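Uncharacterized protein RUMGNA_01417 (Ruminococcus gnavus, PDB 3NRL) is of unknown function, a small, all-beta protein of the DUF5348 family whose chain forms an antiparallel sheet. Local coordinates at residues A[29-32]-A[33-37]. Residues are numbered along the deposited sequence; the frame is centred on the assembly and turned at random.
With SO4 (sulfate ion), chain C.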
ATOM      1  N   GLY A  29      -8.836  -9.836   2.238  1.00 36.21           N
ATOM      2  CA  GLY A  29      -9.559 -10.176   3.452  1.00 42.20           C
ATOM      3  C   GLY A  29      -8.690 -10.391   4.674  1.00 43.72           C
ATOM      4  O   GLY A  29      -9.201 -10.566   5.782  1.00 45.08           O
ATOM      5  N   GLY A  30      -7.377 -10.381   4.483  1.00 44.59           N
ATOM      6  CA  GLY A  30      -6.476 -10.576   5.603  1.00 37.88           C
ATOM      7  C   GLY A  30      -5.565 -11.775   5.441  1.00 33.92           C
ATOM      8  O   GLY A  30      -6.028 -12.901   5.264  1.00 35.24           O
ATOM      9  N   LEU A  31      -4.261 -11.522   5.503  1.00 31.04           N
ATOM     10  CA  LEU A  31      -3.250 -12.564   5.378  1.00 28.60           C
ATOM     11  C   LEU A  31      -3.002 -13.257   6.716  1.00 25.23           C
ATOM     12  O   LEU A  31      -2.894 -12.603   7.747  1.00 24.44           O
ATOM     13  CB  LEU A  31      -1.939 -11.954   4.890  1.00 23.72           C
ATOM     14  CG  LEU A  31      -1.962 -11.334   3.495  1.00 20.06           C
ATOM     15  CD1 LEU A  31      -0.669 -10.555   3.263  1.00 27.53           C
ATOM     16  CD2 LEU A  31      -2.121 -12.423   2.459  1.00 20.47           C
ATOM     17  N   HIS A  32      -2.904 -14.580   6.690  1.00 32.91           N
ATOM     18  CA  HIS A  32      -2.654 -15.351   7.904  1.00 37.53           C
ATOM     19  C   HIS A  32      -1.223 -15.875   7.868  1.00 32.01           C
ATOM     20  O   HIS A  32      -0.643 -16.019   6.787  1.00 33.61           O
ATOM     21  CB  HIS A  32      -3.631 -16.522   7.990  1.00 39.60           C
ATOM     22  CG  HIS A  32      -5.069 -16.110   7.950  1.00 52.56           C
ATOM     23  ND1 HIS A  32      -5.620 -15.249   8.872  1.00 59.32           N
ATOM     24  CD2 HIS A  32      -6.065 -16.435   7.092  1.00 59.69           C
ATOM     25  CE1 HIS A  32      -6.896 -15.059   8.585  1.00 64.07           C
ATOM     26  NE2 HIS A  32      -7.190 -15.767   7.510  1.00 68.62           N
ATOM     27  N   CYS A  33      -0.650 -16.155   9.037  1.00 29.31           N
ATOM     28  CA  CYS A  33       0.714 -16.668   9.089  1.00 28.16           C
ATOM     29  C   CYS A  33       0.882 -17.833   8.124  1.00 31.89           C
ATOM     30  O   CYS A  33      -0.004 -18.674   7.994  1.00 34.24           O
ATOM     31  CB  CYS A  33       1.070 -17.129  10.505  1.00 38.96           C
ATOM     32  SG  CYS A  33       1.322 -15.792  11.686  1.00 45.75           S
ATOM     33  N   GLY A  34       2.015 -17.863   7.432  1.00 27.65           N
ATOM     34  CA  GLY A  34       2.275 -18.941   6.497  1.00 30.64           C
ATOM     35  C   GLY A  34       1.850 -18.711   5.057  1.00 30.29           C
ATOM     36  O   GLY A  34       2.296 -19.430   4.164  1.00 28.45           O
ATOM     37  N   GLU A  35       0.999 -17.719   4.809  1.00 31.01           N
ATOM     38  CA  GLU A  35       0.554 -17.466   3.443  1.00 32.75           C
ATOM     39  C   GLU A  35       1.697 -16.986   2.553  1.00 29.60           C
ATOM     40  O   GLU A  35       2.489 -16.130   2.940  1.00 25.79           O
ATOM     41  CB  GLU A  35      -0.598 -16.457   3.435  1.00 29.60           C
ATOM     42  CG  GLU A  35      -1.819 -16.970   4.180  1.00 39.33           C
ATOM     43  CD  GLU A  35      -3.108 -16.321   3.724  1.00 36.58           C
ATOM     44  OE1 GLU A  35      -3.471 -16.492   2.541  1.00 51.03           O
ATOM     45  OE2 GLU A  35      -3.760 -15.644   4.547  1.00 35.70           O
ATOM     46  N   CYS A  36       1.773 -17.555   1.356  1.00 25.98           N
ATOM     47  CA  CYS A  36       2.821 -17.218   0.401  1.00 27.94           C
ATOM     48  C   CYS A  36       2.316 -16.396  -0.784  1.00 27.77           C
ATOM     49  O   CYS A  36       1.157 -16.500  -1.187  1.00 23.92           O
ATOM     50  CB  CYS A  36       3.470 -18.502  -0.110  1.00 37.85           C
ATOM     51  SG  CYS A  36       2.270 -19.694  -0.742  1.00 59.48           S
ATOM     52  N   PHE A  37       3.211 -15.580  -1.336  1.00 29.55           N
ATOM     53  CA  PHE A  37       2.915 -14.721  -2.479  1.00 18.69           C
ATOM     54  C   PHE A  37       4.237 -14.124  -2.973  1.00 21.15           C
ATOM     55  O   PHE A  37       5.266 -14.308  -2.325  1.00 19.95           O
ATOM     56  CB  PHE A  37       1.934 -13.615  -2.067  1.00 13.84           C
ATOM     57  CG  PHE A  37       2.398 -12.785  -0.897  1.00 25.70           C
ATOM     58  CD1 PHE A  37       3.280 -11.721  -1.079  1.00 14.78           C
ATOM     59  CD2 PHE A  37       1.943 -13.066   0.390  1.00 23.77           C
ATOM     60  CE1 PHE A  37       3.702 -10.946   0.006  1.00 22.92           C
ATOM     61  CE2 PHE A  37       2.357 -12.301   1.482  1.00 28.76           C
ATOM     62  CZ  PHE A  37       3.238 -11.238   1.289  1.00 25.95           C
TER
HETATM   63  S   SO4 C  82      -2.717 -16.412  12.342  1.00 50.97           S
HETATM   64  O1  SO4 C  82      -2.355 -15.425  11.312  1.00 52.68           O
HETATM   65  O2  SO4 C  82      -3.819 -15.886  13.163  1.00 54.13           O
HETATM   66  O3  SO4 C  82      -3.140 -17.668  11.690  1.00 51.71           O
HETATM   67  O4  SO4 C  82      -1.549 -16.671  13.203  1.00 54.44           O
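His32 and Glu35 are the first and last residues of a type II beta turn that leads the chain into strand 36-41 of the antiparallel sheet. Two hydrogen bonds join them. The turn bond runs from Glu35 N to His32 O at 3.1 Å, and Gly34 takes the positive phi of this turn type's third position. In the second, with CG beside the backbone N (chi1 -62°), the Glu35 side chain folds back, and OE2 accepts from His32 N on its anti side at an unusually short 2.5 Å. Tyr28 OH bonds OE1, so both carboxylate oxygens are held, probably fixing the group's rotation. The imidazole of His32 lies alongside, its CD2 3.5 Å from Glu35 OE2 and its plane 23° from that of the carboxylate. Replacing Glu35 with an alanine would probably leave His32 N and Tyr28 OH without this acceptor. Leu31 CD1 meets Phe37 CE2 at 3.9 Å, the side chains crossing at about a right angle; the Phe37 side chain also touches Val48 and Ile50 of strand 44-52. Outside the turn sits a sulfate, probably from the crystallisation liquor, which Arg17 also binds; Cys33 N donates to its O1 at 2.9 Å.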